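Local coordinates for aminodeoxyfutalosine deaminase (PDB 2IMR), which catalyses the zinc-dependent deamination of aminodeoxyfutalosine to futalosine in menaquinone biosynthesis and, less efficiently, deaminates adenosine and several of its derivatives, at residues Ser211-Met223 against Leu266-Glu278. Numbering follows the deposited sequence.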
loop_
_atom_site.group_PDB
_atom_site.type_symbol
_atom_site.label_atom_id
_atom_site.label_comp_id
_atom_site.label_asym_id
_atom_site.label_seq_id
_atom_site.Cartn_x
_atom_site.Cartn_y
_atom_site.Cartn_z
ATOM N N SER A 211 6.452 9.961 -4.239
ATOM C CA SER A 211 6.316 9.596 -2.848
ATOM C C SER A 211 7.165 10.365 -1.856
ATOM O O SER A 211 8.334 10.039 -1.653
ATOM C CB SER A 211 6.595 8.104 -2.659
ATOM O OG SER A 211 6.551 7.776 -1.278
ATOM N N PRO A 212 6.596 11.422 -1.252
ATOM C CA PRO A 212 7.333 12.203 -0.255
ATOM C C PRO A 212 7.452 11.165 0.873
ATOM O O PRO A 212 6.435 10.644 1.335
ATOM C CB PRO A 212 6.356 13.324 0.102
ATOM C CG PRO A 212 5.521 13.476 -1.151
ATOM C CD PRO A 212 5.295 12.044 -1.563
ATOM N N HIS A 213 8.676 10.862 1.298
ATOM C CA HIS A 213 8.926 9.830 2.311
ATOM C C HIS A 213 8.002 9.816 3.531
ATOM O O HIS A 213 7.205 8.889 3.706
ATOM C CB HIS A 213 10.391 9.905 2.763
ATOM C CG HIS A 213 10.837 8.737 3.588
ATOM N ND1 HIS A 213 11.588 8.882 4.736
ATOM C CD2 HIS A 213 10.681 7.403 3.407
ATOM C CE1 HIS A 213 11.878 7.689 5.225
ATOM N NE2 HIS A 213 11.340 6.774 4.436
ATOM N N THR A 214 8.130 10.825 4.386
ATOM C CA THR A 214 7.304 10.931 5.585
ATOM C C THR A 214 7.118 12.409 5.887
ATOM O O THR A 214 7.743 13.260 5.251
ATOM C CB THR A 214 7.978 10.303 6.823
ATOM O OG1 THR A 214 9.106 11.102 7.203
ATOM C CG2 THR A 214 8.439 8.861 6.534
ATOM N N PRO A 215 6.266 12.735 6.871
ATOM C CA PRO A 215 6.056 14.148 7.200
ATOM C C PRO A 215 7.252 14.763 7.928
ATOM O O PRO A 215 7.337 15.983 8.058
ATOM C CB PRO A 215 4.812 14.126 8.094
ATOM C CG PRO A 215 4.120 12.835 7.731
ATOM C CD PRO A 215 5.278 11.885 7.558
ATOM N N PHE A 216 8.172 13.927 8.408
ATOM C CA PHE A 216 9.325 14.445 9.138
ATOM C C PHE A 216 10.679 14.281 8.453
ATOM O O PHE A 216 11.691 14.749 8.975
ATOM C CB PHE A 216 9.369 13.844 10.549
ATOM C CG PHE A 216 9.452 12.348 10.573
ATOM C CD1 PHE A 216 10.687 11.707 10.606
ATOM C CD2 PHE A 216 8.294 11.576 10.561
ATOM C CE1 PHE A 216 10.766 10.315 10.627
ATOM C CE2 PHE A 216 8.364 10.182 10.581
ATOM C CZ PHE A 216 9.604 9.552 10.614
ATOM N N THR A 217 10.707 13.621 7.295
ATOM C CA THR A 217 11.961 13.466 6.559
ATOM C C THR A 217 11.901 14.300 5.277
ATOM O O THR A 217 12.775 14.208 4.410
ATOM C CB THR A 217 12.244 11.989 6.196
ATOM O OG1 THR A 217 11.138 11.450 5.468
ATOM C CG2 THR A 217 12.469 11.169 7.453
ATOM N N VAL A 218 10.856 15.117 5.171
ATOM C CA VAL A 218 10.655 16.003 4.022
ATOM C C VAL A 218 10.238 17.344 4.623
ATOM O O VAL A 218 9.269 17.402 5.372
ATOM C CB VAL A 218 9.521 15.486 3.094
ATOM C CG1 VAL A 218 9.282 16.469 1.938
ATOM C CG2 VAL A 218 9.893 14.110 2.535
ATOM N N SER A 219 10.970 18.413 4.316
ATOM C CA SER A 219 10.631 19.723 4.870
ATOM C C SER A 219 9.237 20.158 4.418
ATOM O O SER A 219 8.743 19.712 3.381
ATOM C CB SER A 219 11.668 20.779 4.449
ATOM O OG SER A 219 11.584 21.069 3.060
ATOM N N HIS A 220 8.603 21.029 5.199
ATOM C CA HIS A 220 7.267 21.502 4.852
ATOM C C HIS A 220 7.261 22.113 3.451
ATOM O O HIS A 220 6.328 21.903 2.676
ATOM C CB HIS A 220 6.782 22.528 5.886
ATOM C CG HIS A 220 7.659 23.738 6.002
ATOM N ND1 HIS A 220 7.455 24.882 5.260
ATOM C CD2 HIS A 220 8.751 23.976 6.766
ATOM C CE1 HIS A 220 8.382 25.773 5.564
ATOM N NE2 HIS A 220 9.181 25.249 6.475
ATOM N N ARG A 221 8.313 22.855 3.123
ATOM C CA ARG A 221 8.408 23.484 1.812
ATOM C C ARG A 221 8.476 22.453 0.683
ATOM O O ARG A 221 7.743 22.549 -0.300
ATOM C CB ARG A 221 9.632 24.400 1.759
ATOM C CG ARG A 221 9.764 25.150 0.447
ATOM C CD ARG A 221 10.941 26.114 0.454
ATOM N NE ARG A 221 11.078 26.781 -0.839
ATOM C CZ ARG A 221 10.144 27.559 -1.379
ATOM N NH1 ARG A 221 9.004 27.775 -0.737
ATOM N NH2 ARG A 221 10.345 28.110 -2.568
ATOM N N LEU A 222 9.353 21.462 0.823
ATOM C CA LEU A 222 9.487 20.433 -0.205
ATOM C C LEU A 222 8.202 19.605 -0.328
ATOM O O LEU A 222 7.817 19.202 -1.427
ATOM C CB LEU A 222 10.678 19.521 0.115
ATOM C CG LEU A 222 10.946 18.359 -0.853
ATOM C CD1 LEU A 222 11.111 18.892 -2.273
ATOM C CD2 LEU A 222 12.186 17.600 -0.410
ATOM N N MET A 223 7.537 19.360 0.797
ATOM C CA MET A 223 6.297 18.585 0.792
ATOM C C MET A 223 5.223 19.281 -0.050
ATOM O O MET A 223 4.524 18.637 -0.835
ATOM C CB MET A 223 5.789 18.389 2.223
ATOM C CG MET A 223 4.508 17.555 2.331
ATOM S SD MET A 223 4.740 15.825 1.846
ATOM C CE MET A 223 5.458 15.172 3.341
ATOM N N LEU A 266 21.569 13.947 9.780
ATOM C CA LEU A 266 20.540 13.733 8.762
ATOM C C LEU A 266 19.335 14.667 8.840
ATOM O O LEU A 266 18.486 14.654 7.947
ATOM C CB LEU A 266 20.030 12.290 8.828
ATOM C CG LEU A 266 21.035 11.139 8.764
ATOM C CD1 LEU A 266 20.272 9.820 8.668
ATOM C CD2 LEU A 266 21.949 11.303 7.566
ATOM N N TYR A 267 19.260 15.478 9.892
ATOM C CA TYR A 267 18.119 16.377 10.075
ATOM C C TYR A 267 18.485 17.752 10.625
ATOM O O TYR A 267 19.566 17.946 11.172
ATOM C CB TYR A 267 17.140 15.808 11.113
ATOM C CG TYR A 267 16.450 14.503 10.809
ATOM C CD1 TYR A 267 17.064 13.276 11.074
ATOM C CD2 TYR A 267 15.141 14.496 10.336
ATOM C CE1 TYR A 267 16.375 12.071 10.878
ATOM C CE2 TYR A 267 14.448 13.309 10.138
ATOM C CZ TYR A 267 15.066 12.102 10.410
ATOM O OH TYR A 267 14.362 10.941 10.204
ATOM N N PRO A 268 17.567 18.723 10.481
ATOM C CA PRO A 268 17.802 20.069 11.008
ATOM C C PRO A 268 17.848 19.835 12.523
ATOM O O PRO A 268 17.499 18.750 12.990
ATOM C CB PRO A 268 16.545 20.823 10.588
ATOM C CG PRO A 268 16.228 20.206 9.265
ATOM C CD PRO A 268 16.429 18.723 9.540
ATOM N N HIS A 269 18.251 20.835 13.297
ATOM C CA HIS A 269 18.361 20.663 14.740
ATOM C C HIS A 269 17.053 20.472 15.514
ATOM O O HIS A 269 17.062 19.918 16.612
ATOM C CB HIS A 269 19.156 21.831 15.329
ATOM C CG HIS A 269 20.572 21.900 14.841
ATOM N ND1 HIS A 269 21.552 21.030 15.269
ATOM C CD2 HIS A 269 21.170 22.730 13.953
ATOM C CE1 HIS A 269 22.692 21.323 14.669
ATOM N NE2 HIS A 269 22.487 22.351 13.864
ATOM N N THR A 270 15.935 20.921 14.950
ATOM C CA THR A 270 14.637 20.773 15.614
ATOM C C THR A 270 13.582 20.311 14.618
ATOM O O THR A 270 13.684 20.592 13.426
ATOM C CB THR A 270 14.132 22.107 16.211
ATOM O OG1 THR A 270 13.930 23.051 15.155
ATOM C CG2 THR A 270 15.136 22.669 17.218
ATOM N N LEU A 271 12.566 19.613 15.112
ATOM C CA LEU A 271 11.491 19.151 14.244
ATOM C C LEU A 271 10.755 20.383 13.726
ATOM O O LEU A 271 10.276 20.403 12.594
ATOM C CB LEU A 271 10.520 18.257 15.020
ATOM C CG LEU A 271 9.310 17.735 14.235
ATOM C CD1 LEU A 271 9.769 16.903 13.045
ATOM C CD2 LEU A 271 8.430 16.904 15.164
ATOM N N ALA A 272 10.672 21.412 14.563
ATOM C CA ALA A 272 9.991 22.642 14.182
ATOM C C ALA A 272 10.561 23.200 12.888
ATOM O O ALA A 272 9.827 23.736 12.061
ATOM C CB ALA A 272 10.112 23.687 15.301
ATOM N N GLU A 273 11.875 23.081 12.715
ATOM C CA GLU A 273 12.513 23.585 11.507
ATOM C C GLU A 273 12.102 22.763 10.298
ATOM O O GLU A 273 11.956 23.293 9.202
ATOM C CB GLU A 273 14.035 23.588 11.668
ATOM C CG GLU A 273 14.510 24.604 12.701
ATOM C CD GLU A 273 15.983 24.485 13.012
ATOM O OE1 GLU A 273 16.804 24.713 12.095
ATOM O OE2 GLU A 273 16.314 24.163 14.173
ATOM N N VAL A 274 11.896 21.466 10.506
ATOM C CA VAL A 274 11.480 20.595 9.418
ATOM C C VAL A 274 10.052 20.883 8.973
ATOM O O VAL A 274 9.795 21.034 7.778
ATOM C CB VAL A 274 11.552 19.105 9.823
ATOM C CG1 VAL A 274 11.057 18.230 8.672
ATOM C CG2 VAL A 274 12.974 18.740 10.202
ATOM N N ILE A 275 9.126 20.973 9.928
ATOM C CA ILE A 275 7.719 21.187 9.596
ATOM C C ILE A 275 7.228 22.628 9.510
ATOM O O ILE A 275 6.081 22.873 9.118
ATOM C CB ILE A 275 6.810 20.392 10.563
ATOM C CG1 ILE A 275 6.997 20.877 12.000
ATOM C CG2 ILE A 275 7.153 18.912 10.471
ATOM C CD1 ILE A 275 6.038 20.232 12.991
ATOM N N GLY A 276 8.085 23.578 9.869
ATOM C CA GLY A 276 7.717 24.979 9.766
ATOM C C GLY A 276 6.756 25.513 10.808
ATOM O O GLY A 276 6.151 26.571 10.617
ATOM N N ARG A 277 6.608 24.785 11.906
ATOM C CA ARG A 277 5.726 25.204 12.991
ATOM C C ARG A 277 6.168 24.464 14.241
ATOM O O ARG A 277 6.867 23.457 14.153
ATOM C CB ARG A 277 4.266 24.871 12.670
ATOM C CG ARG A 277 3.975 23.383 12.543
ATOM C CD ARG A 277 2.558 23.137 12.035
ATOM N NE ARG A 277 1.539 23.500 13.018
ATOM C CZ ARG A 277 0.229 23.413 12.800
ATOM N NH1 ARG A 277 -0.225 22.982 11.631
ATOM N NH2 ARG A 277 -0.630 23.739 13.756
ATOM N N GLU A 278 5.758 24.957 15.403
ATOM C CA GLU A 278 6.137 24.337 16.661
ATOM C C GLU A 278 5.286 23.125 17.021
ATOM O O GLU A 278 4.066 23.142 16.858
ATOM C CB GLU A 278 6.036 25.360 17.799
ATOM C CG GLU A 278 6.998 26.527 17.692
ATOM C CD GLU A 278 8.446 26.094 17.812
ATOM O OE1 GLU A 278 8.762 25.340 18.751
ATOM O OE2 GLU A 278 9.269 26.510 16.975
HETATM O O HOH W 1 11.413 25.759 8.473
#
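His220 N, in the first turn of helix 220-233, donates to Val274 O near the C-terminal end of the short helix 271-275 (2.8 Å, N-H...O angle 150°), and Ser219 CA adds a CA-H...O contact to the same carbonyl. Ser219, the N-cap of its helix, receives Leu222 N on OG. His220 CG, set between the backbone N and the carbonyl carbon (chi1 60°), brings the imidazole alongside the Ile275-Gly276 backbone: CB lies 3.3 Å from Ile275 O, and a water in the ring plane joins NE2 to Glu273 O. Gly276, at positive phi, is the first residue to leave the helix, its N 3.2 Å from His220 CD2. Val274 CG1 lies 3.6 Å from Phe216 O, and Ile275 CG2 reaches Pro215 O. Tyr267 brings its CE2 edge to Phe216 O (3.3 Å), which is buried without a polar partner, and its OH, hydrogen-bonded to Ala111 O, to Thr217 CG2 (3.3 Å) and the Phe216 ring edge. Leu271 CD1 packs on Phe216 CB; Thr214 OG1, accepting from Phe216 N in an ST turn, sits over one face of the Phe216 ring. The loop after strand 206-212, carrying His213, a predicted substrate ligand, packs against 266-278 at the C-terminal end of the barrel strands, with helices 245-253 and 285-292 also against Pro215.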